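Local coordinates for protein O-methyltransferase family 2 (Planctopirus limnophila, PDB 5I2H) that probably transfers methyl groups from S-adenosyl-L-methionine to oxygen atoms of its substrates, and is seen here with the flavone apigenin bound, at residues 242-245 with 246-249; 209-212 with 213-217; 225-228 with 229-233. All coordinates share one frame; numbering follows the deposited sequence. Where two conformers were deposited one is given.

Contact 1. Residues 242-245 with 246-249; sequences TGVR and DRLE
R245 reaches ahead to L248, its NH1 donating to L248 O at 2.9 Å. That oxygen sits at the guanidinium edge, 5° from its plane, whereas the nitrogen stands above the plane of the L248 carbonyl. CG lies anti to the backbone N (chi1 163°), and bends at chi2 and chi3 swing the guanidinium round to this acceptor. Were R245 cut back to an alanine, L248 O would probably lose its guanidinium donor, and the turn its side-chain bond to that carbonyl. Two backbone bonds close the same turn: R247 N to V244 O at 2.9 Å and, longer, L248 N to R245 O at 3.3 Å. V244 CG1 meets R247 NH2 at 3.9 Å, oblique to the guanidinium. In the plane of that group, NE donates to water 2 and NH2 to water 1 (2.8 Å). Water 2 donates in turn to G243 O, as water 1 does weakly; water 3 joins G243 O (2.8 Å) to D246 N. Further out, R247 NH2 also bonds to L215 O and NH1 to W221 O, which fixes the guanidinium against the end of helix 209-217. L248 packs on A239. With its positive phi of 71°, G243 ends helix 229-241 in a Schellman motif, and the turn after it delivers the chain to edge strand 248-252 of the Rossmann-like methyltransferase sheet.

Contact 2. Residues 209-212 with 213-217; sequences IYTM and AVLQK
A213 N bonds to I209 O at 3.0 Å, the first of four successive i-to-i+4 bonds that carry the alpha helix across the two segments. V214 N, L215 N and Q216 N follow on Y210 O, T211 O and M212 O. The bond from L215 N to T211 O is 2.8 Å long. This helix is the crossover of the beta-alpha-beta unit between strands 199-203 and 222-227 in the Rossmann-like domain. Side chains meet mainly the carbonyls one turn back. T211 CG2 and L215 CG approach to 4.2 Å, and L215 CG also lies 3.3 Å from T211 O. V214 CG2, anti to its own carbonyl carbon, is placed beside the backbone N and comes to 3.4 Å from Y210 O. T211 turns its OG1 to D202 at the end of the first strand, whereas M212, modelled as selenomethionine, runs extended beyond CG to pack on A235, L238 and L248. The Y210 ring meets F176 edge-to-face. Q216, whose amide bonds to K7 O and A9 N, lays its CG 3.5 Å from M212 O.

Contact 3. Residues 225-228 with 229-233; sequences IFDR and PEVLK
One face of the R228 guanidinium carries V231 CG2, 3.1 Å above its plane and displaced toward the rim, so that NH2 is its nearest atom at 3.2 Å, a tight fit. D227 OD1 lies 3.2 Å from R228 NH1 but well out of the guanidinium plane; the salt bridge is therefore one of charge, with no N-H aimed at the oxygen. The same OD1 takes the R228 backbone N on its anti lone pair at 2.6 Å, while V231 CG1 leans against OD2. This is the strand-to-helix corner of the beta-alpha-beta unit of strand 222-227, helix 229-241 and strand 248-252; strand residues 225-227 and helix residues 229-233 make an angle of 141° between their N-to-C directions. D227 closes the strand, and its OD2 accepts from G206 N; an acidic residue at this point is consistent with the ribose-binding position of class I methyltransferases. R228 is the N-cap residue, and its O is gripped twice, by L232 N nearly in line with the carbonyl and by V231 N at 3.0 Å from above its plane. E230 bends at chi2 (82°), which brings OE1 to 3.3 Å from R228 CB, buried and with no polar partner in the model; OE2 pairs with R154. The side chains of I225 and L232 pass one another in opposing senses, I225 CG2 meeting L232 CD2 at 3.7 Å.

Overall arrangement
The three contacts follow in series along one alternating strand-helix run of the methyltransferase domain, in the order 2, 3, 1. Contacts 1 and 2 have centres about 9 Å apart and are joined by Q216 NE2 to T242 O, 2.9 Å. Contact 3, its centre about 15 Å from that of contact 1, meets it through the sheet, I225 N to E249 O at 2.9 Å. Contacts 2 and 3, with centres about 17 Å apart, touch where T211 CB packs on I225 CD1 at 3.7 Å. Bound apigenin lies about 8 Å from the R228 side chain and 9 Å from that of Y210; helix 154-179, which supplies L161, L165 and R168 to its pocket, packs against contacts 2 and 3.

Contact 1. Residues 242-245 with 246-249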
# COMPACT_ATOMS: atom_id res chain seq x y z
N THR A 242 -4.21 -28.12 -21.66
CA THR A 242 -4.36 -28.96 -20.48
C THR A 242 -4.92 -30.34 -20.82
O THR A 242 -5.08 -31.16 -19.92
CB THR A 242 -5.25 -28.29 -19.42
OG1 THR A 242 -6.52 -27.96 -20.01
CG2 THR A 242 -4.59 -27.00 -18.88
N GLY A 243 -5.20 -30.61 -22.10
CA GLY A 243 -5.62 -31.93 -22.53
C GLY A 243 -7.00 -32.36 -22.09
O GLY A 243 -7.29 -33.55 -22.06
N VAL A 244 -7.89 -31.41 -21.76
CA VAL A 244 -9.24 -31.74 -21.33
C VAL A 244 -10.27 -31.30 -22.36
O VAL A 244 -11.49 -31.37 -22.10
CB VAL A 244 -9.56 -31.15 -19.94
CG1 VAL A 244 -8.58 -31.72 -18.89
CG2 VAL A 244 -9.52 -29.63 -20.01
N ARG A 245 -9.82 -30.89 -23.55
CA ARG A 245 -10.70 -30.35 -24.58
C ARG A 245 -11.88 -31.27 -24.90
O ARG A 245 -13.01 -30.80 -25.13
CB ARG A 245 -9.86 -30.08 -25.82
CG ARG A 245 -10.57 -29.89 -27.12
CD ARG A 245 -11.07 -28.51 -27.20
NE ARG A 245 -12.39 -28.44 -26.61
CZ ARG A 245 -13.21 -27.43 -26.81
NH1 ARG A 245 -14.44 -27.43 -26.25
NH2 ARG A 245 -12.78 -26.42 -27.56
N ASP A 246 -11.64 -32.58 -24.94
CA ASP A 246 -12.70 -33.50 -25.32
C ASP A 246 -13.77 -33.64 -24.24
O ASP A 246 -14.87 -34.15 -24.53
CB ASP A 246 -12.10 -34.86 -25.69
CG ASP A 246 -11.28 -34.84 -27.00
OD1 ASP A 246 -11.57 -34.04 -27.91
OD2 ASP A 246 -10.34 -35.65 -27.13
N ARG A 247 -13.51 -33.16 -23.02
CA ARG A 247 -14.48 -33.26 -21.93
C ARG A 247 -14.97 -31.89 -21.51
O ARG A 247 -15.58 -31.74 -20.43
CB ARG A 247 -13.88 -34.01 -20.74
CG ARG A 247 -13.59 -35.47 -21.00
CD ARG A 247 -13.18 -36.16 -19.71
NE ARG A 247 -11.82 -35.81 -19.27
CZ ARG A 247 -11.50 -35.35 -18.06
NH1 ARG A 247 -12.43 -35.14 -17.10
NH2 ARG A 247 -10.21 -35.11 -17.78
N LEU A 248 -14.74 -30.88 -22.33
CA LEU A 248 -15.12 -29.51 -22.05
C LEU A 248 -15.99 -28.98 -23.20
O LEU A 248 -15.68 -29.20 -24.38
CB LEU A 248 -13.87 -28.63 -21.87
CG LEU A 248 -14.06 -27.26 -21.28
CD1 LEU A 248 -14.37 -27.38 -19.77
CD2 LEU A 248 -12.81 -26.45 -21.51
N GLU A 249 -17.07 -28.29 -22.86
CA GLU A 249 -17.85 -27.55 -23.84
C GLU A 249 -17.79 -26.08 -23.49
O GLU A 249 -17.75 -25.73 -22.31
CB GLU A 249 -19.31 -27.96 -23.86
CG GLU A 249 -19.56 -29.39 -24.15
CD GLU A 249 -21.03 -29.79 -23.91
OE1 GLU A 249 -21.91 -28.93 -23.61
OE2 GLU A 249 -21.27 -30.99 -24.00
O HOH W 1 -7.83 -35.50 -19.21
O HOH W 2 -9.76 -35.59 -21.34
O HOH W 3 -9.21 -34.22 -23.93

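Contact 2. Residues 209-212 with 213-217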
# COMPACT_ATOMS: atom_id res chain seq x y z
N ILE A 209 -10.02 -21.99 -16.13
CA ILE A 209 -8.88 -22.72 -15.58
C ILE A 209 -9.28 -23.54 -14.37
O ILE A 209 -8.77 -24.65 -14.17
CB ILE A 209 -7.76 -21.72 -15.27
CG1 ILE A 209 -7.12 -21.25 -16.59
CG2 ILE A 209 -6.68 -22.32 -14.37
CD1 ILE A 209 -6.27 -20.00 -16.42
N TYR A 210 -10.19 -23.01 -13.52
CA TYR A 210 -10.58 -23.79 -12.35
C TYR A 210 -11.25 -25.09 -12.77
O TYR A 210 -11.01 -26.14 -12.16
CB TYR A 210 -11.51 -22.99 -11.44
CG TYR A 210 -10.78 -21.84 -10.76
CD1 TYR A 210 -10.08 -22.03 -9.57
CD2 TYR A 210 -10.77 -20.56 -11.31
CE1 TYR A 210 -9.40 -20.99 -8.96
CE2 TYR A 210 -10.09 -19.50 -10.70
CZ TYR A 210 -9.42 -19.72 -9.51
OH TYR A 210 -8.73 -18.69 -8.90
N THR A 211 -12.11 -25.03 -13.80
CA THR A 211 -12.76 -26.23 -14.30
C THR A 211 -11.76 -27.19 -14.93
O THR A 211 -11.85 -28.40 -14.71
CB THR A 211 -13.85 -25.85 -15.29
OG1 THR A 211 -14.83 -25.07 -14.60
CG2 THR A 211 -14.53 -27.09 -15.88
N MSE A 212 -10.79 -26.66 -15.69
CA MSE A 212 -9.78 -27.54 -16.29
C MSE A 212 -8.99 -28.29 -15.21
O MSE A 212 -8.73 -29.48 -15.37
CB MSE A 212 -8.84 -26.76 -17.20
CG MSE A 212 -9.60 -26.13 -18.36
SE MSE A 212 -8.44 -24.86 -19.21
CE MSE A 212 -9.90 -23.90 -20.11
N ALA A 213 -8.63 -27.62 -14.10
CA ALA A 213 -7.96 -28.34 -13.02
C ALA A 213 -8.87 -29.44 -12.45
O ALA A 213 -8.42 -30.57 -12.23
CB ALA A 213 -7.52 -27.37 -11.93
N VAL A 214 -10.14 -29.11 -12.19
CA VAL A 214 -11.04 -30.14 -11.66
C VAL A 214 -11.13 -31.32 -12.62
O VAL A 214 -11.10 -32.49 -12.21
CB VAL A 214 -12.43 -29.51 -11.39
CG1 VAL A 214 -13.47 -30.60 -11.10
CG2 VAL A 214 -12.31 -28.54 -10.21
N LEU A 215 -11.19 -31.04 -13.92
CA LEU A 215 -11.30 -32.14 -14.88
C LEU A 215 -10.04 -33.00 -14.92
O LEU A 215 -10.14 -34.21 -15.20
CB LEU A 215 -11.60 -31.62 -16.29
CG LEU A 215 -12.97 -30.96 -16.49
CD1 LEU A 215 -13.15 -30.53 -17.97
CD2 LEU A 215 -14.13 -31.85 -16.01
N GLN A 216 -8.85 -32.41 -14.70
CA GLN A 216 -7.66 -33.26 -14.58
C GLN A 216 -7.70 -34.11 -13.32
O GLN A 216 -7.23 -35.26 -13.32
CB GLN A 216 -6.38 -32.42 -14.59
CG GLN A 216 -6.12 -31.68 -15.90
CD GLN A 216 -4.72 -31.14 -15.93
OE1 GLN A 216 -4.07 -31.04 -14.88
NE2 GLN A 216 -4.22 -30.81 -17.12
N LYS A 217 -8.27 -33.59 -12.24
CA LYS A 217 -8.36 -34.36 -11.02
C LYS A 217 -9.38 -35.49 -11.13
O LYS A 217 -9.20 -36.55 -10.52
CB LYS A 217 -8.73 -33.45 -9.86
CG LYS A 217 -8.89 -34.24 -8.56
CD LYS A 217 -8.73 -33.39 -7.37
CE LYS A 217 -8.33 -34.28 -6.18
NZ LYS A 217 -6.89 -34.72 -6.24

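Contact 3. Residues 225-228 with 229-233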
# COMPACT_ATOMS: atom_id res chain seq x y z
N ILE A 225 -17.92 -24.37 -19.79
CA ILE A 225 -17.63 -22.96 -19.55
C ILE A 225 -18.72 -22.14 -20.22
O ILE A 225 -18.93 -22.24 -21.44
CB ILE A 225 -16.26 -22.56 -20.10
CG1 ILE A 225 -15.18 -23.60 -19.73
CG2 ILE A 225 -15.93 -21.12 -19.65
CD1 ILE A 225 -15.01 -23.83 -18.20
N PHE A 226 -19.37 -21.28 -19.44
CA PHE A 226 -20.44 -20.39 -19.92
C PHE A 226 -19.94 -18.96 -19.80
O PHE A 226 -19.64 -18.51 -18.69
CB PHE A 226 -21.69 -20.64 -19.07
CG PHE A 226 -22.91 -19.84 -19.46
CD1 PHE A 226 -22.99 -18.48 -19.19
CD2 PHE A 226 -24.04 -20.47 -19.98
CE1 PHE A 226 -24.13 -17.75 -19.50
CE2 PHE A 226 -25.19 -19.74 -20.28
CZ PHE A 226 -25.23 -18.38 -20.05
N ASP A 227 -19.79 -18.24 -20.92
CA ASP A 227 -19.25 -16.88 -20.84
C ASP A 227 -19.50 -16.17 -22.18
O ASP A 227 -20.16 -16.72 -23.06
CB ASP A 227 -17.76 -16.90 -20.47
CG ASP A 227 -17.35 -15.67 -19.66
OD1 ASP A 227 -17.82 -14.56 -19.99
OD2 ASP A 227 -16.58 -15.80 -18.70
N ARG A 228 -18.99 -14.94 -22.30
CA ARG A 228 -19.05 -14.19 -23.57
C ARG A 228 -18.11 -14.82 -24.60
O ARG A 228 -17.05 -15.35 -24.25
CB ARG A 228 -18.65 -12.73 -23.37
CG ARG A 228 -19.29 -12.05 -22.19
CD ARG A 228 -18.86 -10.58 -22.05
NE ARG A 228 -17.42 -10.37 -21.85
CZ ARG A 228 -16.73 -10.73 -20.76
NH1 ARG A 228 -17.32 -11.39 -19.75
NH2 ARG A 228 -15.43 -10.43 -20.69
N PRO A 229 -18.45 -14.72 -25.89
CA PRO A 229 -17.62 -15.35 -26.92
C PRO A 229 -16.16 -14.93 -26.91
O PRO A 229 -15.28 -15.79 -27.11
CB PRO A 229 -18.31 -14.93 -28.23
CG PRO A 229 -19.71 -14.70 -27.85
CD PRO A 229 -19.72 -14.20 -26.44
N GLU A 230 -15.88 -13.64 -26.70
CA GLU A 230 -14.50 -13.16 -26.70
C GLU A 230 -13.66 -13.86 -25.64
O GLU A 230 -12.45 -14.04 -25.81
CB GLU A 230 -14.46 -11.64 -26.47
CG GLU A 230 -15.50 -10.82 -27.26
CD GLU A 230 -16.90 -10.79 -26.62
OE1 GLU A 230 -17.47 -11.86 -26.37
OE2 GLU A 230 -17.44 -9.69 -26.37
N VAL A 231 -14.29 -14.26 -24.54
CA VAL A 231 -13.57 -14.92 -23.45
C VAL A 231 -13.39 -16.41 -23.74
O VAL A 231 -12.35 -17.00 -23.42
CB VAL A 231 -14.33 -14.68 -22.14
CG1 VAL A 231 -13.73 -15.49 -21.06
CG2 VAL A 231 -14.32 -13.19 -21.80
N LEU A 232 -14.39 -17.04 -24.36
CA LEU A 232 -14.32 -18.47 -24.66
C LEU A 232 -13.17 -18.82 -25.59
O LEU A 232 -12.74 -19.98 -25.61
CB LEU A 232 -15.64 -18.92 -25.26
CG LEU A 232 -16.80 -18.78 -24.29
CD1 LEU A 232 -18.11 -19.18 -25.00
CD2 LEU A 232 -16.57 -19.59 -23.01
N LYS A 233 -12.67 -17.86 -26.37
CA LYS A 233 -11.51 -18.12 -27.22
C LYS A 233 -10.31 -18.53 -26.38
O LYS A 233 -9.52 -19.40 -26.79
CB LYS A 233 -11.17 -16.89 -28.05
CG LYS A 233 -12.26 -16.40 -28.97
CD LYS A 233 -12.15 -16.95 -30.39
CE LYS A 233 -13.30 -16.40 -31.27
NZ LYS A 233 -13.32 -16.97 -32.65